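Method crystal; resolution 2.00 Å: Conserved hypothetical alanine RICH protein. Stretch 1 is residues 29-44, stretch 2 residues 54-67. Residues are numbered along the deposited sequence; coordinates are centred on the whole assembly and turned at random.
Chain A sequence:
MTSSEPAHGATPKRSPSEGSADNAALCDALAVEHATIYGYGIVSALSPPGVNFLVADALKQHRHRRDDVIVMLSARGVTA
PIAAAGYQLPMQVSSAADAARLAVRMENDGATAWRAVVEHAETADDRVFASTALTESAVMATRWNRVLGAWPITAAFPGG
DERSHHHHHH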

# COMPACT_ATOMS: atom_id res chain seq x y z
N ALA A 29 -5.72 -15.27 -4.25
CA ALA A 29 -4.82 -14.46 -3.44
C ALA A 29 -4.18 -15.39 -2.45
O ALA A 29 -3.01 -15.25 -2.16
N LEU A 30 -4.97 -16.36 -1.98
CA LEU A 30 -4.46 -17.40 -1.07
C LEU A 30 -3.37 -18.26 -1.74
O LEU A 30 -2.37 -18.60 -1.10
N ALA A 31 -3.61 -18.61 -3.00
CA ALA A 31 -2.66 -19.35 -3.84
C ALA A 31 -1.39 -18.55 -4.05
O ALA A 31 -0.31 -19.09 -4.04
N VAL A 32 -1.51 -17.25 -4.21
CA VAL A 32 -0.32 -16.40 -4.31
C VAL A 32 0.47 -16.38 -2.97
O VAL A 32 1.71 -16.49 -2.98
N GLU A 33 -0.25 -16.26 -1.85
CA GLU A 33 0.34 -16.36 -0.50
C GLU A 33 1.13 -17.66 -0.25
O GLU A 33 2.25 -17.60 0.24
N HIS A 34 0.55 -18.83 -0.55
CA HIS A 34 1.30 -20.08 -0.43
C HIS A 34 2.61 -20.03 -1.22
O HIS A 34 3.67 -20.40 -0.70
N ALA A 35 2.52 -19.55 -2.47
CA ALA A 35 3.65 -19.45 -3.39
C ALA A 35 4.70 -18.47 -2.91
O ALA A 35 5.90 -18.67 -3.17
N THR A 36 4.27 -17.42 -2.21
CA THR A 36 5.18 -16.43 -1.64
C THR A 36 5.94 -16.93 -0.43
O THR A 36 7.13 -16.67 -0.32
N ILE A 37 5.23 -17.61 0.47
CA ILE A 37 5.82 -18.22 1.65
C ILE A 37 6.88 -19.25 1.22
O ILE A 37 7.98 -19.27 1.76
N TYR A 38 6.55 -20.06 0.21
CA TYR A 38 7.54 -20.99 -0.36
C TYR A 38 8.75 -20.22 -0.91
O TYR A 38 9.90 -20.61 -0.71
N GLY A 39 8.50 -19.10 -1.59
CA GLY A 39 9.59 -18.38 -2.23
C GLY A 39 10.51 -17.73 -1.22
O GLY A 39 11.71 -17.56 -1.47
N TYR A 40 9.96 -17.31 -0.09
CA TYR A 40 10.80 -16.67 0.92
C TYR A 40 11.74 -17.66 1.61
O TYR A 40 12.73 -17.24 2.17
N GLY A 41 11.40 -18.96 1.59
CA GLY A 41 12.36 -19.98 1.98
C GLY A 41 13.63 -19.85 1.13
O GLY A 41 14.73 -20.01 1.64
N ILE A 42 13.46 -19.62 -0.17
CA ILE A 42 14.60 -19.48 -1.07
C ILE A 42 15.31 -18.13 -0.85
O ILE A 42 16.53 -18.07 -0.78
N VAL A 43 14.53 -17.06 -0.71
CA VAL A 43 15.09 -15.76 -0.37
C VAL A 43 15.98 -15.92 0.85
O VAL A 43 17.15 -15.51 0.83
N SER A 44 15.48 -16.59 1.89
CA SER A 44 16.27 -16.77 3.10
C SER A 44 17.58 -17.59 2.94
O SER A 44 18.64 -17.19 3.44
N LEU A 54 14.33 -8.74 7.95
CA LEU A 54 13.36 -8.50 6.88
C LEU A 54 12.66 -9.80 6.44
O LEU A 54 11.43 -9.87 6.32
N VAL A 55 13.46 -10.84 6.21
CA VAL A 55 12.93 -12.13 5.82
C VAL A 55 11.99 -12.65 6.89
O VAL A 55 10.87 -13.03 6.57
N ALA A 56 12.43 -12.68 8.15
CA ALA A 56 11.57 -13.14 9.25
C ALA A 56 10.24 -12.38 9.30
O ALA A 56 9.17 -12.99 9.44
N ASP A 57 10.33 -11.04 9.25
CA ASP A 57 9.18 -10.15 9.20
C ASP A 57 8.23 -10.52 8.07
O ASP A 57 7.05 -10.64 8.27
N ALA A 58 8.76 -10.60 6.84
CA ALA A 58 7.94 -10.92 5.68
C ALA A 58 7.23 -12.29 5.84
O ALA A 58 6.04 -12.41 5.57
N LEU A 59 7.97 -13.29 6.32
CA LEU A 59 7.42 -14.64 6.47
C LEU A 59 6.31 -14.73 7.53
O LEU A 59 5.32 -15.38 7.31
N LYS A 60 6.46 -14.03 8.64
CA LYS A 60 5.43 -14.02 9.68
C LYS A 60 4.17 -13.30 9.18
O LYS A 60 3.05 -13.77 9.36
N GLN A 61 4.37 -12.16 8.53
CA GLN A 61 3.28 -11.43 7.87
C GLN A 61 2.48 -12.28 6.84
O GLN A 61 1.25 -12.29 6.84
N HIS A 62 3.20 -12.97 5.97
CA HIS A 62 2.54 -13.86 5.02
C HIS A 62 1.88 -15.09 5.66
O HIS A 62 0.78 -15.44 5.26
N ARG A 63 2.55 -15.74 6.61
CA ARG A 63 1.98 -16.93 7.23
C ARG A 63 0.69 -16.58 7.96
O ARG A 63 -0.30 -17.30 7.83
N HIS A 64 0.70 -15.43 8.64
CA HIS A 64 -0.45 -14.95 9.38
C HIS A 64 -1.60 -14.59 8.42
O HIS A 64 -2.73 -14.99 8.64
N ARG A 65 -1.30 -13.83 7.36
CA ARG A 65 -2.28 -13.51 6.33
C ARG A 65 -2.91 -14.78 5.73
O ARG A 65 -4.13 -14.86 5.61
N ARG A 66 -2.08 -15.73 5.33
CA ARG A 66 -2.52 -17.05 4.80
C ARG A 66 -3.51 -17.76 5.73
O ARG A 66 -4.60 -18.17 5.30
N ASP A 67 -3.15 -17.91 7.00
CA ASP A 67 -4.05 -18.50 8.00
C ASP A 67 -5.34 -17.72 8.12
O ASP A 67 -6.41 -18.31 8.19

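The two helices run nearly antiparallel, at 153°, with axes 9.5 Å apart at closest approach, with one knob from each helix, Ile37 and His62, seated among side chains of the other. Ile37 is the central knob. Its CB points sideways, but chi1 m and chi2 t carry its end into a hole formed by Leu59, His62, Arg63 and Arg66; Ile37 CG1 lies 3.6 Å from His62 CB, and Ile37 CD1 lies 3.7 Å from Arg66 CD. A branched aliphatic chain suits this hole, where even the basic residues offer carbon. Leu59 (m, t) likewise brings its end inward, Leu59 CD2 packing 3.7 Å from Tyr40 CB.

Tyr40 points toward the partner helix with chi1 at -94°, between wells, and much of its surface is covered by that helix. Its ring receives Ala58 over one face, with Ala58 CB 3.4 Å from Tyr40 CZ; the small methyl lets the ring lie close to the helix. Beyond it, Val43 and Val55, both t, meet at 4.0 Å between Val43 CG1 and Val55 CG2, and Ser44, partly exposed, brings its CB to 3.7 Å from Val55 CG1.

Toward the other end, His62 (chi1 m) is the reciprocal knob, seated among Glu33, Thr36, Ile37 and Tyr40. Thr36 CG2 sits over one face of its imidazole, 3.6 Å from the ring centroid, while the ring edge stays free for polar bonding: His62 ND1 donates to Glu33 OE1 at 2.6 Å. Glu33 (m, m) points toward the partner, and its second oxygen, OE2, accepts a hydrogen bond from Arg65 NH1 at 2.9 Å, within a salt bridge. A carboxylate thus serves two nitrogen donors in a buried setting.

Arg66 uses its aliphatic stem here, Arg66 CG lying 3.9 Å from Leu30 CD1 and Arg66 CD 3.5 Å from His34 CD2, while Arg66 NE forms a salt bridge with Asp67 OD1 at 3.0 Å.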

# COMPACT_ATOMS: atom_id res chain seq x y z
CB ALA A 29 -5.60 -13.37 -2.73
CB LEU A 30 -5.59 -18.31 -0.58
CG LEU A 30 -5.08 -19.48 0.26
CD1 LEU A 30 -4.18 -19.01 1.40
CD2 LEU A 30 -6.23 -20.44 0.76
CB ALA A 31 -3.30 -19.74 -5.18
CB VAL A 32 -0.69 -14.98 -4.79
CG1 VAL A 32 0.50 -14.00 -4.59
CG2 VAL A 32 -1.14 -15.02 -6.27
CB GLU A 33 -0.74 -16.21 0.59
CG GLU A 33 -1.32 -14.76 0.75
CD GLU A 33 -0.24 -13.67 0.94
OE1 GLU A 33 0.73 -13.87 1.70
OE2 GLU A 33 -0.38 -12.58 0.35
CB HIS A 34 0.46 -21.26 -0.90
CG HIS A 34 -0.60 -21.65 0.08
ND1 HIS A 34 -1.89 -21.94 -0.30
CD2 HIS A 34 -0.56 -21.82 1.42
CE1 HIS A 34 -2.60 -22.28 0.76
NE2 HIS A 34 -1.82 -22.19 1.82
CB ALA A 35 3.17 -19.08 -4.77
CB THR A 36 4.44 -15.15 -1.22
OG1 THR A 36 3.97 -14.54 -2.41
CG2 THR A 36 5.36 -14.20 -0.57
CB ILE A 37 4.73 -18.90 2.56
CG1 ILE A 37 3.83 -17.83 3.19
CG2 ILE A 37 5.33 -19.98 3.54
CD1 ILE A 37 2.42 -18.36 3.44
CB TYR A 38 6.86 -21.84 -1.44
CG TYR A 38 7.75 -22.65 -2.34
CD1 TYR A 38 8.17 -23.92 -1.95
CD2 TYR A 38 8.12 -22.19 -3.62
CE1 TYR A 38 8.97 -24.72 -2.78
CE2 TYR A 38 8.92 -23.02 -4.47
CZ TYR A 38 9.34 -24.26 -4.04
OH TYR A 38 10.09 -25.11 -4.83
CB TYR A 40 9.98 -15.92 1.94
CG TYR A 40 9.75 -14.45 1.66
CD1 TYR A 40 8.49 -13.96 1.37
CD2 TYR A 40 10.83 -13.54 1.68
CE1 TYR A 40 8.28 -12.56 1.12
CE2 TYR A 40 10.65 -12.20 1.41
CZ TYR A 40 9.36 -11.70 1.12
OH TYR A 40 9.17 -10.34 0.90
CB ILE A 42 14.19 -19.69 -2.54
CG1 ILE A 42 13.89 -21.18 -2.79
CG2 ILE A 42 15.34 -19.32 -3.48
CD1 ILE A 42 12.47 -21.61 -2.37
CB VAL A 43 13.97 -14.73 -0.12
CG1 VAL A 43 14.52 -13.40 0.41
CG2 VAL A 43 13.16 -14.51 -1.38
CB SER A 44 15.37 -17.44 4.15
OG SER A 44 16.12 -17.78 5.30
CB LEU A 54 14.04 -7.76 5.71
CG LEU A 54 13.28 -7.22 4.47
CD1 LEU A 54 12.07 -6.40 4.86
CD2 LEU A 54 14.19 -6.41 3.46
CB VAL A 55 14.04 -13.19 5.57
CG1 VAL A 55 13.41 -14.60 5.34
CG2 VAL A 55 14.93 -12.79 4.36
CB ALA A 56 12.28 -13.04 10.61
CB ASP A 57 9.64 -8.70 8.92
CG ASP A 57 10.07 -7.93 10.15
OD1 ASP A 57 9.94 -8.46 11.29
OD2 ASP A 57 10.53 -6.76 9.96
CB ALA A 58 8.78 -10.87 4.40
CB LEU A 59 8.51 -15.68 6.78
CG LEU A 59 9.26 -16.36 5.63
CD1 LEU A 59 10.49 -17.06 6.15
CD2 LEU A 59 8.35 -17.34 4.93
CB LYS A 60 5.99 -13.40 10.97
CG LYS A 60 4.99 -13.05 12.05
CD LYS A 60 5.64 -12.19 13.16
CE LYS A 60 5.52 -10.66 12.87
NZ LYS A 60 5.60 -9.76 14.12
CB GLN A 61 3.83 -10.17 7.21
CG GLN A 61 2.79 -9.36 6.46
CD GLN A 61 3.42 -8.15 5.79
OE1 GLN A 61 3.76 -8.18 4.60
NE2 GLN A 61 3.65 -7.11 6.56
CB HIS A 62 3.48 -14.31 3.93
CG HIS A 62 3.90 -13.22 3.03
ND1 HIS A 62 3.07 -12.71 2.05
CD2 HIS A 62 5.05 -12.50 2.98
CE1 HIS A 62 3.70 -11.73 1.43
NE2 HIS A 62 4.91 -11.60 1.96
CB ARG A 63 2.96 -17.64 8.17
CG ARG A 63 4.04 -18.39 7.45
CD ARG A 63 5.14 -18.74 8.37
NE ARG A 63 6.00 -19.70 7.72
CZ ARG A 63 7.30 -19.84 7.94
NH1 ARG A 63 7.92 -19.06 8.81
NH2 ARG A 63 7.99 -20.78 7.26
CB HIS A 64 -0.07 -13.74 10.27
CG HIS A 64 -1.17 -13.28 11.18
ND1 HIS A 64 -2.13 -12.36 10.80
CD2 HIS A 64 -1.47 -13.61 12.46
CE1 HIS A 64 -2.98 -12.16 11.79
NE2 HIS A 64 -2.60 -12.90 12.82
CB ARG A 65 -1.61 -12.71 5.23
CG ARG A 65 -2.59 -12.13 4.25
CD ARG A 65 -1.84 -11.43 3.15
NE ARG A 65 -1.12 -10.27 3.63
CZ ARG A 65 -0.01 -9.79 3.09
NH1 ARG A 65 0.54 -10.41 2.04
NH2 ARG A 65 0.58 -8.70 3.59
CB ARG A 66 -1.32 -17.95 4.54
CG ARG A 66 -1.70 -19.51 4.35
CD ARG A 66 -0.47 -20.40 4.57
NE ARG A 66 -0.02 -20.49 5.96
CZ ARG A 66 1.15 -21.01 6.35
NH1 ARG A 66 2.03 -21.48 5.48
NH2 ARG A 66 1.46 -21.06 7.64
CB ASP A 67 -3.35 -18.60 9.36
CG ASP A 67 -2.08 -19.48 9.32
OD1 ASP A 67 -1.83 -20.21 8.31
OD2 ASP A 67 -1.32 -19.43 10.30